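Local coordinates for rhamnose ABC transporter, rhamnose-binding protein (Actinomyces odontolyticus ATCC 17982, PDB 5BQ3) that probably binds rhamnose or a related sugar outside the cell membrane and delivers it to an ABC transporter for uptake, at residues A[27-32]-A[84-89]; A[102-107]-A[121-126]; A[43-48]-A[272-277]; A[31-36]-A[62-67]; A[72-77]-A[89-94]. All blocks are in the same frame, centred on the assembly; numbering follows the deposited sequence.

Interaction 1: residues A[27-32]-A[84-89]; sequences SQSITF and AGTNVL
The side-chain amide of N87 grips the backbone of S29. Its OD1 accepts the backbone N of S29 at 3.0 Å in a fairly straight bond (164° at the hydrogen), and OG of S29 adds a weak second bond to the same oxygen. Chi1 of N87 (-58°) sets CG beside its own backbone N, and from there OD1 reaches S29. Regular parallel pairing follows: S29 O receives V88 N at 3.0 Å, and V88 O receives T31 N at 3.0 Å. S29 O also takes a weak bond from N87 N. I30 and V88 lie side by side on one face of the sheet, CD1 of I30 3.8 Å from CG1 of V88. On the other face T31 and T86 cross at about a right angle, OG1 of T31 being 3.4 Å from CG2 of T86. Q28 lays its amide across that of N87, the planes 32° apart; its NE2 bonds instead to D286 of helix 271-287.

Further out, E81 ties both threonines: its carboxylate takes OG1 of T31 and its carbonyl OG1 of T86. Helix 75-83 ends in a Schellman motif with G85 at positive phi, and the chain then enters the strand 88-91. OD1 of N87 takes the place a main-chain carbonyl would have, giving the N-H of the buried S29 an acceptor.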
# COMPACT_ATOMS: atom_id res chain seq x y z
N SER A 27 16.07 16.67 -20.75
CA SER A 27 15.20 17.62 -21.45
C SER A 27 13.71 17.25 -21.32
O SER A 27 12.85 18.04 -21.72
CB SER A 27 15.58 17.66 -22.93
OG SER A 27 15.46 16.38 -23.53
N GLN A 28 13.41 16.07 -20.75
CA GLN A 28 12.06 15.54 -20.60
C GLN A 28 11.39 15.99 -19.29
O GLN A 28 12.08 16.36 -18.33
CB GLN A 28 12.08 14.00 -20.68
CG GLN A 28 12.80 13.44 -21.90
CD GLN A 28 11.97 13.49 -23.16
OE1 GLN A 28 11.97 14.47 -23.90
NE2 GLN A 28 11.26 12.41 -23.44
N SER A 29 10.04 15.97 -19.26
CA SER A 29 9.22 16.38 -18.12
C SER A 29 8.45 15.21 -17.49
O SER A 29 8.00 14.31 -18.19
CB SER A 29 8.24 17.47 -18.53
OG SER A 29 7.41 17.05 -19.61
N ILE A 30 8.29 15.25 -16.15
CA ILE A 30 7.57 14.24 -15.36
C ILE A 30 6.47 14.92 -14.53
O ILE A 30 6.70 16.00 -13.97
CB ILE A 30 8.54 13.37 -14.49
CG1 ILE A 30 7.81 12.13 -13.90
CG2 ILE A 30 9.28 14.19 -13.41
CD1 ILE A 30 8.72 11.01 -13.40
N THR A 31 5.28 14.30 -14.47
CA THR A 31 4.15 14.82 -13.70
C THR A 31 3.52 13.69 -12.87
O THR A 31 3.26 12.61 -13.39
CB THR A 31 3.13 15.53 -14.61
OG1 THR A 31 3.78 16.61 -15.27
CG2 THR A 31 1.94 16.08 -13.84
N PHE A 32 3.30 13.98 -11.58
CA PHE A 32 2.71 13.06 -10.61
C PHE A 32 1.28 13.51 -10.31
O PHE A 32 1.07 14.66 -9.90
CB PHE A 32 3.56 13.01 -9.32
CG PHE A 32 5.01 12.64 -9.52
CD1 PHE A 32 5.96 13.61 -9.79
CD2 PHE A 32 5.42 11.32 -9.43
CE1 PHE A 32 7.30 13.27 -10.00
CE2 PHE A 32 6.76 10.98 -9.62
CZ PHE A 32 7.69 11.95 -9.91
N ALA A 84 0.15 19.93 -22.70
CA ALA A 84 1.42 20.55 -22.29
C ALA A 84 2.63 19.77 -22.84
O ALA A 84 3.75 20.27 -22.80
CB ALA A 84 1.49 20.62 -20.77
N GLY A 85 2.38 18.56 -23.33
CA GLY A 85 3.41 17.69 -23.90
C GLY A 85 4.30 17.04 -22.86
O GLY A 85 5.52 16.99 -23.04
N THR A 86 3.69 16.53 -21.76
CA THR A 86 4.40 15.84 -20.68
C THR A 86 4.88 14.49 -21.21
O THR A 86 4.14 13.80 -21.90
CB THR A 86 3.50 15.73 -19.43
OG1 THR A 86 3.04 17.04 -19.07
CG2 THR A 86 4.22 15.10 -18.24
N ASN A 87 6.14 14.13 -20.90
CA ASN A 87 6.77 12.90 -21.38
C ASN A 87 6.47 11.70 -20.48
O ASN A 87 6.24 10.61 -21.00
CB ASN A 87 8.27 13.10 -21.51
CG ASN A 87 8.64 14.23 -22.44
OD1 ASN A 87 8.97 15.33 -22.01
ND2 ASN A 87 8.53 13.99 -23.74
N VAL A 88 6.50 11.89 -19.14
CA VAL A 88 6.24 10.81 -18.18
C VAL A 88 5.07 11.21 -17.27
O VAL A 88 5.10 12.28 -16.67
CB VAL A 88 7.50 10.43 -17.34
CG1 VAL A 88 7.20 9.26 -16.41
CG2 VAL A 88 8.69 10.11 -18.23
N LEU A 89 4.06 10.33 -17.16
CA LEU A 89 2.90 10.56 -16.31
C LEU A 89 2.79 9.44 -15.26
O LEU A 89 2.64 8.27 -15.62
CB LEU A 89 1.62 10.65 -17.15
CG LEU A 89 0.49 11.47 -16.53
CD1 LEU A 89 0.63 12.94 -16.90
CD2 LEU A 89 -0.85 10.95 -16.98

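Interaction 2: residues A[102-107]-A[121-126]; sequences ALQDAR and AADCRD
R107 lays its guanidinium across the carbonyl of R125, whose O sits 3.6 Å from the plane and over its centre. The chain bends at chi3 (82°), which puts NE on the side of D126. NE (weakly) and NH2 of R107 both bond to OD1 of D126 at 3.1 Å, forming a salt bridge in which guanidinium and carboxylate planes stand 84° apart; NH2 meets OD1 from above the carboxylate plane. OD2 of D126 accepts the backbone N of V113, so strand 112-116 helps to set the carboxylate. At the other end, NH1 makes a weak bond to D123 O, and a water that accepts a weak bond from NH1 donates to A122 O and R125 O.

One turn back, Q104 sends NE2 to D123 O at 3.2 Å, from above that carbonyl's plane. L103 CB packs against CB of C124 at 3.9 Å, close to the disulfide from C124 to C100 at the start of the helix. A leucine in place of R107 would probably leave OD1 of D126 without its charged mate and the loop carbonyls less firmly held. Helix 100-109 is thus fastened to the loop before strand 127-130 by a covalent bond, a salt bridge and side-chain donors that serve main-chain carbonyls.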
# COMPACT_ATOMS: atom_id res chain seq x y z
N ALA A 102 -8.51 8.58 -21.07
CA ALA A 102 -7.61 9.74 -20.98
C ALA A 102 -6.15 9.29 -20.97
O ALA A 102 -5.31 9.93 -21.60
CB ALA A 102 -7.92 10.56 -19.74
N LEU A 103 -5.85 8.16 -20.28
CA LEU A 103 -4.51 7.59 -20.20
C LEU A 103 -4.10 6.91 -21.51
O LEU A 103 -2.92 6.89 -21.85
CB LEU A 103 -4.40 6.58 -19.03
CG LEU A 103 -4.51 7.13 -17.61
CD1 LEU A 103 -4.52 6.00 -16.60
CD2 LEU A 103 -3.39 8.11 -17.29
N GLN A 104 -5.08 6.35 -22.25
CA GLN A 104 -4.85 5.71 -23.55
C GLN A 104 -4.53 6.76 -24.61
O GLN A 104 -3.75 6.50 -25.52
CB GLN A 104 -6.05 4.85 -23.96
CG GLN A 104 -6.07 3.49 -23.26
CD GLN A 104 -7.29 2.67 -23.59
OE1 GLN A 104 -8.42 3.15 -23.59
NE2 GLN A 104 -7.09 1.38 -23.83
N ASP A 105 -5.12 7.97 -24.47
CA ASP A 105 -4.88 9.12 -25.34
C ASP A 105 -3.49 9.70 -25.07
O ASP A 105 -2.90 10.32 -25.96
CB ASP A 105 -5.95 10.20 -25.14
CG ASP A 105 -7.28 9.94 -25.84
OD1 ASP A 105 -7.30 9.18 -26.84
OD2 ASP A 105 -8.30 10.54 -25.41
N ALA A 106 -2.97 9.51 -23.84
CA ALA A 106 -1.64 9.95 -23.44
C ALA A 106 -0.58 9.07 -24.10
O ALA A 106 0.39 9.59 -24.65
CB ALA A 106 -1.50 9.92 -21.93
N ARG A 107 -0.80 7.73 -24.09
CA ARG A 107 0.10 6.73 -24.68
C ARG A 107 0.21 6.89 -26.20
O ARG A 107 1.30 6.71 -26.73
CB ARG A 107 -0.36 5.31 -24.33
CG ARG A 107 -0.17 4.94 -22.86
CD ARG A 107 -0.60 3.51 -22.58
NE ARG A 107 0.44 2.55 -22.94
CZ ARG A 107 0.22 1.27 -23.22
NH1 ARG A 107 -1.01 0.78 -23.21
NH2 ARG A 107 1.23 0.47 -23.53
N ALA A 121 -6.96 -0.03 -15.82
CA ALA A 121 -7.11 -1.30 -16.52
C ALA A 121 -5.77 -1.64 -17.21
O ALA A 121 -4.93 -0.74 -17.37
CB ALA A 121 -8.26 -1.23 -17.53
N ALA A 122 -5.54 -2.91 -17.57
CA ALA A 122 -4.29 -3.39 -18.17
C ALA A 122 -3.86 -2.66 -19.46
O ALA A 122 -2.66 -2.61 -19.74
CB ALA A 122 -4.41 -4.88 -18.45
N ASP A 123 -4.81 -2.09 -20.24
CA ASP A 123 -4.49 -1.44 -21.52
C ASP A 123 -4.35 0.11 -21.46
O ASP A 123 -4.20 0.73 -22.52
CB ASP A 123 -5.54 -1.82 -22.59
CG ASP A 123 -7.02 -1.62 -22.25
OD1 ASP A 123 -7.31 -1.15 -21.12
OD2 ASP A 123 -7.88 -1.96 -23.09
N CYS A 124 -4.33 0.73 -20.26
CA CYS A 124 -4.20 2.19 -20.15
C CYS A 124 -2.84 2.64 -19.61
O CYS A 124 -2.62 3.84 -19.46
CB CYS A 124 -5.33 2.81 -19.33
SG CYS A 124 -6.62 1.65 -18.80
N ARG A 125 -1.92 1.69 -19.31
CA ARG A 125 -0.62 2.06 -18.77
C ARG A 125 0.50 1.17 -19.32
O ARG A 125 0.25 0.04 -19.76
CB ARG A 125 -0.63 2.06 -17.22
CG ARG A 125 -0.48 0.72 -16.53
CD ARG A 125 -1.71 -0.16 -16.62
NE ARG A 125 -1.66 -1.26 -15.66
CZ ARG A 125 -1.06 -2.43 -15.87
NH1 ARG A 125 -0.46 -2.67 -17.03
NH2 ARG A 125 -1.06 -3.36 -14.93
N ASP A 126 1.72 1.69 -19.29
CA ASP A 126 2.93 1.01 -19.76
C ASP A 126 3.51 0.13 -18.66
O ASP A 126 4.16 -0.87 -18.97
CB ASP A 126 3.97 2.04 -20.23
CG ASP A 126 3.54 2.85 -21.44
OD1 ASP A 126 3.55 2.29 -22.56
OD2 ASP A 126 3.22 4.04 -21.27
O HOH W 1 -0.80 -1.95 -21.74

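Interaction 3: residues A[43-48]-A[272-277]; sequences DVMLGG and AQLGYV
A272 sits against V44 and G48 of the opposing helix. Its CB lies 4.0 Å from CG1 of V44, its CA makes a C-H...O contact with V44 O, and its own O receives the CA of G48 at 3.5 Å. Two residues on, L274 runs alongside the selenomethionine at M45, the two side chains pointing the same way. CD2 of L274 touches SE at 3.6 Å, and CG of M45, anti to the backbone N (chi1 175°), also lies beside CD2. Both side chains meet F116 of the sheet. G275 comes next, its CA 3.4 Å from M45 O in a nearly straight C-H...O contact (165° at the hydrogen). Y276 follows, its CA approaching G48 O at 3.6 Å, with CD1 of the ring at 3.7 Å from the same oxygen. The ring's hydroxyl reaches past the contact to E55 and to the backbone N of N302.

With G48, G275 and A272 at the crossing, the backbones nearly meet, and the segment axes approach to 6.4 Å at an angle of 38°. Close crossing of this kind, carried by small residues and C-H...O contacts, here joins helices 40-56 and 271-287 over one face of the six-stranded parallel sheet, in a lobe of the alpha/beta fold of periplasmic sugar-binding proteins.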
# COMPACT_ATOMS: atom_id res chain seq x y z
N ASP A 43 1.08 12.57 0.09
CA ASP A 43 2.13 13.59 -0.06
C ASP A 43 3.53 13.03 0.23
O ASP A 43 4.51 13.55 -0.32
CB ASP A 43 1.83 14.81 0.84
CG ASP A 43 0.74 15.74 0.33
OD1 ASP A 43 0.12 15.43 -0.71
OD2 ASP A 43 0.51 16.79 0.98
N VAL A 44 3.64 11.98 1.06
CA VAL A 44 4.90 11.29 1.38
C VAL A 44 5.34 10.52 0.12
O VAL A 44 6.53 10.53 -0.22
CB VAL A 44 4.76 10.37 2.63
CG1 VAL A 44 6.05 9.59 2.89
CG2 VAL A 44 4.38 11.18 3.87
N MSE A 45 4.38 9.88 -0.58
CA MSE A 45 4.56 9.14 -1.83
C MSE A 45 5.01 10.11 -2.94
O MSE A 45 5.95 9.78 -3.68
CB MSE A 45 3.26 8.42 -2.20
CG MSE A 45 3.28 7.69 -3.55
SE MSE A 45 1.50 7.15 -4.18
CE MSE A 45 0.67 8.92 -4.40
N LEU A 46 4.37 11.30 -3.03
CA LEU A 46 4.72 12.34 -4.01
C LEU A 46 6.12 12.90 -3.74
O LEU A 46 6.88 13.12 -4.68
CB LEU A 46 3.69 13.48 -4.01
CG LEU A 46 2.25 13.15 -4.43
CD1 LEU A 46 1.28 14.20 -3.92
CD2 LEU A 46 2.12 13.02 -5.93
N GLY A 47 6.44 13.11 -2.45
CA GLY A 47 7.73 13.60 -1.99
C GLY A 47 8.89 12.72 -2.39
O GLY A 47 9.95 13.23 -2.77
N GLY A 48 8.68 11.40 -2.34
CA GLY A 48 9.65 10.39 -2.74
C GLY A 48 9.85 10.36 -4.25
O GLY A 48 10.95 10.09 -4.73
N ALA A 272 6.92 6.65 0.34
CA ALA A 272 8.02 7.38 -0.30
C ALA A 272 8.80 6.49 -1.27
O ALA A 272 9.26 6.97 -2.32
CB ALA A 272 8.96 7.95 0.75
N GLN A 273 8.95 5.19 -0.93
CA GLN A 273 9.64 4.19 -1.76
C GLN A 273 8.86 3.89 -3.04
O GLN A 273 9.47 3.64 -4.08
CB GLN A 273 9.85 2.89 -0.97
CG GLN A 273 10.87 2.99 0.16
CD GLN A 273 11.11 1.66 0.85
OE1 GLN A 273 10.18 0.88 1.13
NE2 GLN A 273 12.36 1.38 1.16
N LEU A 274 7.51 3.92 -2.96
CA LEU A 274 6.61 3.67 -4.09
C LEU A 274 6.77 4.77 -5.16
O LEU A 274 6.89 4.43 -6.34
CB LEU A 274 5.16 3.58 -3.60
CG LEU A 274 4.07 3.42 -4.66
CD1 LEU A 274 4.03 2.00 -5.20
CD2 LEU A 274 2.74 3.79 -4.10
N GLY A 275 6.78 6.03 -4.74
CA GLY A 275 6.96 7.17 -5.63
C GLY A 275 8.36 7.20 -6.23
O GLY A 275 8.53 7.58 -7.40
N TYR A 276 9.36 6.77 -5.44
CA TYR A 276 10.77 6.67 -5.81
C TYR A 276 10.97 5.69 -6.97
O TYR A 276 11.56 6.07 -7.99
CB TYR A 276 11.62 6.25 -4.59
CG TYR A 276 13.11 6.44 -4.75
CD1 TYR A 276 13.73 7.62 -4.37
CD2 TYR A 276 13.91 5.41 -5.24
CE1 TYR A 276 15.11 7.80 -4.52
CE2 TYR A 276 15.28 5.57 -5.39
CZ TYR A 276 15.88 6.77 -5.03
OH TYR A 276 17.24 6.92 -5.17
N VAL A 277 10.46 4.44 -6.84
CA VAL A 277 10.55 3.37 -7.84
C VAL A 277 9.80 3.79 -9.12
O VAL A 277 10.32 3.59 -10.22
CB VAL A 277 10.04 2.00 -7.28
CG1 VAL A 277 9.96 0.93 -8.37
CG2 VAL A 277 10.93 1.51 -6.14

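Interaction 4: residues A[31-36]-A[62-67]; sequences TFIPKQ and NVVGPL
I33 leans on the backbone of V64, its CB 3.6 Å from V64 O. Both of its branches touch V64 O; CG2 also lies near G65 CA, and CG1, placed anti to the carbonyl carbon (chi1 -53°), meets CG2 of V64 at 3.8 Å. The tip, CD1, continues to L89 of the next strand. The same V64 methyl also touches CG2 of T31, at 3.7 Å, and so bridges two residues of the facing strand.

The parallel pairing itself is brief. F32 N bonds to N62 O at 3.0 Å, and V64 N to F32 O at 3.3 Å. N62 O also lies near the plane of the F32 ring, at its edge. L46 of helix 40-56, the connection of this beta-alpha-beta unit, packs on F32, P34 and V63. Beyond the strands the two segments stay together: CG of P66 lies 3.5 Å from K35 O, and CG of Q36 is 3.2 Å from L67 O.

Two prolines probably account for the change of chemistry. P34 has no N-H to offer V64 O and brings its CD there instead, at 3.4 Å; P66 likewise turns CD to P34 O. The N-H...O ladder therefore stops at V64, and past it the segments adhere through C-H groups lying against carbonyl oxygens.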
# COMPACT_ATOMS: atom_id res chain seq x y z
N THR A 31 5.28 14.30 -14.47
CA THR A 31 4.15 14.82 -13.70
C THR A 31 3.52 13.69 -12.87
O THR A 31 3.26 12.61 -13.39
CB THR A 31 3.13 15.53 -14.61
OG1 THR A 31 3.78 16.61 -15.27
CG2 THR A 31 1.94 16.08 -13.84
N PHE A 32 3.30 13.98 -11.58
CA PHE A 32 2.71 13.06 -10.61
C PHE A 32 1.28 13.51 -10.31
O PHE A 32 1.07 14.66 -9.90
CB PHE A 32 3.56 13.01 -9.32
CG PHE A 32 5.01 12.64 -9.52
CD1 PHE A 32 5.96 13.61 -9.79
CD2 PHE A 32 5.42 11.32 -9.43
CE1 PHE A 32 7.30 13.27 -10.00
CE2 PHE A 32 6.76 10.98 -9.62
CZ PHE A 32 7.69 11.95 -9.91
N ILE A 33 0.29 12.63 -10.55
CA ILE A 33 -1.12 12.92 -10.30
C ILE A 33 -1.63 11.98 -9.19
O ILE A 33 -1.89 10.81 -9.44
CB ILE A 33 -2.01 12.87 -11.58
CG1 ILE A 33 -1.45 13.77 -12.71
CG2 ILE A 33 -3.47 13.26 -11.24
CD1 ILE A 33 -1.94 13.42 -14.11
N PRO A 34 -1.78 12.49 -7.94
CA PRO A 34 -2.33 11.64 -6.87
C PRO A 34 -3.85 11.53 -6.97
O PRO A 34 -4.46 12.20 -7.81
CB PRO A 34 -1.89 12.37 -5.59
CG PRO A 34 -1.85 13.80 -5.98
CD PRO A 34 -1.53 13.87 -7.45
N LYS A 35 -4.47 10.68 -6.12
CA LYS A 35 -5.92 10.50 -6.07
C LYS A 35 -6.62 11.81 -5.69
O LYS A 35 -7.67 12.14 -6.25
CB LYS A 35 -6.27 9.42 -5.03
CG LYS A 35 -6.07 7.99 -5.50
CD LYS A 35 -6.54 7.01 -4.43
CE LYS A 35 -6.54 5.60 -4.94
NZ LYS A 35 -7.00 4.64 -3.90
N GLN A 36 -6.01 12.55 -4.76
CA GLN A 36 -6.47 13.81 -4.19
C GLN A 36 -5.26 14.63 -3.73
O GLN A 36 -4.26 14.05 -3.30
CB GLN A 36 -7.41 13.47 -3.00
CG GLN A 36 -8.07 14.65 -2.30
CD GLN A 36 -8.97 14.19 -1.18
OE1 GLN A 36 -10.20 14.27 -1.26
NE2 GLN A 36 -8.38 13.71 -0.09
N ASN A 62 6.49 18.23 -11.94
CA ASN A 62 5.24 18.85 -11.52
C ASN A 62 4.31 17.88 -10.79
O ASN A 62 4.42 16.66 -10.96
CB ASN A 62 4.50 19.45 -12.73
CG ASN A 62 5.35 20.36 -13.59
OD1 ASN A 62 5.80 19.97 -14.67
ND2 ASN A 62 5.58 21.58 -13.12
N VAL A 63 3.41 18.43 -9.96
CA VAL A 63 2.39 17.68 -9.22
C VAL A 63 1.06 18.41 -9.43
O VAL A 63 0.89 19.54 -8.96
CB VAL A 63 2.74 17.48 -7.71
CG1 VAL A 63 1.57 16.83 -6.96
CG2 VAL A 63 4.01 16.65 -7.54
N VAL A 64 0.14 17.78 -10.17
CA VAL A 64 -1.21 18.31 -10.45
C VAL A 64 -2.24 17.27 -10.01
O VAL A 64 -1.92 16.09 -9.96
CB VAL A 64 -1.43 18.77 -11.93
CG1 VAL A 64 -0.50 19.91 -12.31
CG2 VAL A 64 -1.31 17.61 -12.91
N GLY A 65 -3.45 17.71 -9.71
CA GLY A 65 -4.50 16.79 -9.30
C GLY A 65 -5.77 17.42 -8.76
O GLY A 65 -5.82 18.63 -8.54
N PRO A 66 -6.81 16.59 -8.52
CA PRO A 66 -8.07 17.14 -8.00
C PRO A 66 -8.04 17.37 -6.49
O PRO A 66 -7.23 16.77 -5.79
CB PRO A 66 -9.09 16.06 -8.37
CG PRO A 66 -8.31 14.79 -8.38
CD PRO A 66 -6.90 15.13 -8.74
N LEU A 67 -8.93 18.24 -6.00
CA LEU A 67 -9.06 18.52 -4.57
C LEU A 67 -9.94 17.47 -3.89
O LEU A 67 -9.88 17.31 -2.67
CB LEU A 67 -9.63 19.93 -4.31
CG LEU A 67 -8.81 21.14 -4.78
CD1 LEU A 67 -9.51 22.42 -4.38
CD2 LEU A 67 -7.40 21.14 -4.19

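Interaction 5: residues A[72-77]-A[89-94]; sequences SSQVSF and LVIAAN
Past I91 strand 88-91 ends, and the backbone from A92 to N94 curves round the amide of Q74, presenting a carbonyl and an N-H to it. Q74 reaches across with its chain extended beyond CG; chi1 (-62°) sets CG beside the backbone N, where it lies 3.5 Å from ND2 of N94. NE2 gives a nearly straight bond to A92 O (2.8 Å, 167° at the hydrogen); the acceptor lies in the plane of the Q74 amide, although NE2 stands above the carbonyl plane of A92. The other end of the amide, OE1, accepts the backbone N of N94 at 2.9 Å. NE2 has a second acceptor in P34 O, on the loop that follows strand 29-33.

I91 meets Q74 tip to tip, its CD1 3.7 Å from NE2, with CG1 just as near; CD1 also lies 4.0 Å from CB of Q74. The amide of N94 crosses that of Q74 with the planes 48° apart, ND2 lying 3.3 Å from OE1; ND2 bonds to K35 O. S73 OG approaches the same ND2 but bonds to S70 O.

A leucine in place of Q74 would probably leave the N-H of N94 and the carbonyls of A92 and P34 without their mate, and the turn after the strand freer to shift. With both ends in use, the amide of this buried glutamine has its rotation fixed, and one side chain joins the start of helix 75-83 to main-chain groups beyond the ends of two neighbouring strands.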
# COMPACT_ATOMS: atom_id res chain seq x y z
N SER A 72 -13.83 10.04 -11.94
CA SER A 72 -13.37 10.76 -13.14
C SER A 72 -12.79 12.16 -12.83
O SER A 72 -12.68 12.98 -13.75
CB SER A 72 -14.52 10.90 -14.14
OG SER A 72 -14.94 9.66 -14.69
N SER A 73 -12.39 12.42 -11.57
CA SER A 73 -11.86 13.72 -11.14
C SER A 73 -10.46 14.04 -11.71
O SER A 73 -10.09 15.21 -11.78
CB SER A 73 -11.82 13.80 -9.61
OG SER A 73 -10.98 12.81 -9.05
N GLN A 74 -9.70 13.00 -12.12
CA GLN A 74 -8.34 13.12 -12.65
C GLN A 74 -8.29 13.29 -14.18
O GLN A 74 -7.26 13.72 -14.70
CB GLN A 74 -7.51 11.89 -12.26
CG GLN A 74 -7.34 11.70 -10.76
CD GLN A 74 -6.82 10.32 -10.41
OE1 GLN A 74 -7.46 9.30 -10.69
NE2 GLN A 74 -5.68 10.27 -9.76
N VAL A 75 -9.39 12.94 -14.90
CA VAL A 75 -9.53 12.96 -16.37
C VAL A 75 -9.14 14.33 -16.98
O VAL A 75 -8.41 14.36 -17.97
CB VAL A 75 -10.96 12.52 -16.80
CG1 VAL A 75 -11.15 12.62 -18.32
CG2 VAL A 75 -11.27 11.11 -16.32
N SER A 76 -9.61 15.45 -16.38
CA SER A 76 -9.30 16.80 -16.87
C SER A 76 -7.82 17.14 -16.72
O SER A 76 -7.27 17.84 -17.56
CB SER A 76 -10.15 17.84 -16.15
OG SER A 76 -9.93 17.83 -14.75
N PHE A 77 -7.17 16.62 -15.65
CA PHE A 77 -5.75 16.83 -15.35
C PHE A 77 -4.85 16.00 -16.27
O PHE A 77 -3.77 16.47 -16.62
CB PHE A 77 -5.45 16.54 -13.88
CG PHE A 77 -6.10 17.53 -12.94
CD1 PHE A 77 -5.49 18.74 -12.65
CD2 PHE A 77 -7.35 17.27 -12.39
CE1 PHE A 77 -6.10 19.67 -11.81
CE2 PHE A 77 -7.97 18.20 -11.56
CZ PHE A 77 -7.34 19.40 -11.27
N LEU A 89 4.06 10.33 -17.16
CA LEU A 89 2.90 10.56 -16.31
C LEU A 89 2.79 9.44 -15.26
O LEU A 89 2.64 8.27 -15.62
CB LEU A 89 1.62 10.65 -17.15
CG LEU A 89 0.49 11.47 -16.53
CD1 LEU A 89 0.63 12.94 -16.90
CD2 LEU A 89 -0.85 10.95 -16.98
N VAL A 90 2.89 9.82 -13.98
CA VAL A 90 2.78 8.88 -12.85
C VAL A 90 1.44 9.17 -12.15
O VAL A 90 1.25 10.28 -11.66
CB VAL A 90 4.01 8.96 -11.89
CG1 VAL A 90 3.98 7.82 -10.89
CG2 VAL A 90 5.33 8.95 -12.66
N ILE A 91 0.50 8.20 -12.16
CA ILE A 91 -0.84 8.43 -11.62
C ILE A 91 -1.35 7.31 -10.69
O ILE A 91 -1.15 6.13 -10.96
CB ILE A 91 -1.85 8.70 -12.79
CG1 ILE A 91 -3.28 8.99 -12.27
CG2 ILE A 91 -1.84 7.57 -13.84
CD1 ILE A 91 -4.07 9.93 -13.08
N ALA A 92 -2.03 7.70 -9.60
CA ALA A 92 -2.72 6.82 -8.67
C ALA A 92 -4.20 6.89 -9.02
O ALA A 92 -4.88 7.84 -8.63
CB ALA A 92 -2.46 7.24 -7.23
N ALA A 93 -4.66 5.95 -9.87
CA ALA A 93 -6.02 5.90 -10.42
C ALA A 93 -7.11 5.81 -9.35
O ALA A 93 -7.08 4.92 -8.50
CB ALA A 93 -6.15 4.74 -11.39
N ASN A 94 -8.09 6.73 -9.42
CA ASN A 94 -9.24 6.78 -8.51
C ASN A 94 -10.22 5.64 -8.85
O ASN A 94 -10.83 5.06 -7.96
CB ASN A 94 -9.94 8.13 -8.60
CG ASN A 94 -9.41 9.17 -7.65
OD1 ASN A 94 -9.21 8.92 -6.45
ND2 ASN A 94 -9.25 10.39 -8.14

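Interactions 1, 4 and 5 share one parallel sheet: strand 29-33 pairs with 88-91 in interaction 1 and with 60-63 in interaction 4, and the bonds of T31 O to V90 N (2.9 Å) and I33 N to V90 O (2.8 Å) carry the pairing on toward interaction 5. The centres of interactions 4 and 5 are about 7 Å apart, at the C-terminal ends of the strands, where the sugar cleft of such proteins generally opens. Interactions 2 and 3 bring in helices: L103 of interaction 2 packs on L89 and I91, whereas L46, within interaction 3, packs on F32 and V63. Their centres lie about 22 Å apart and the two do not touch.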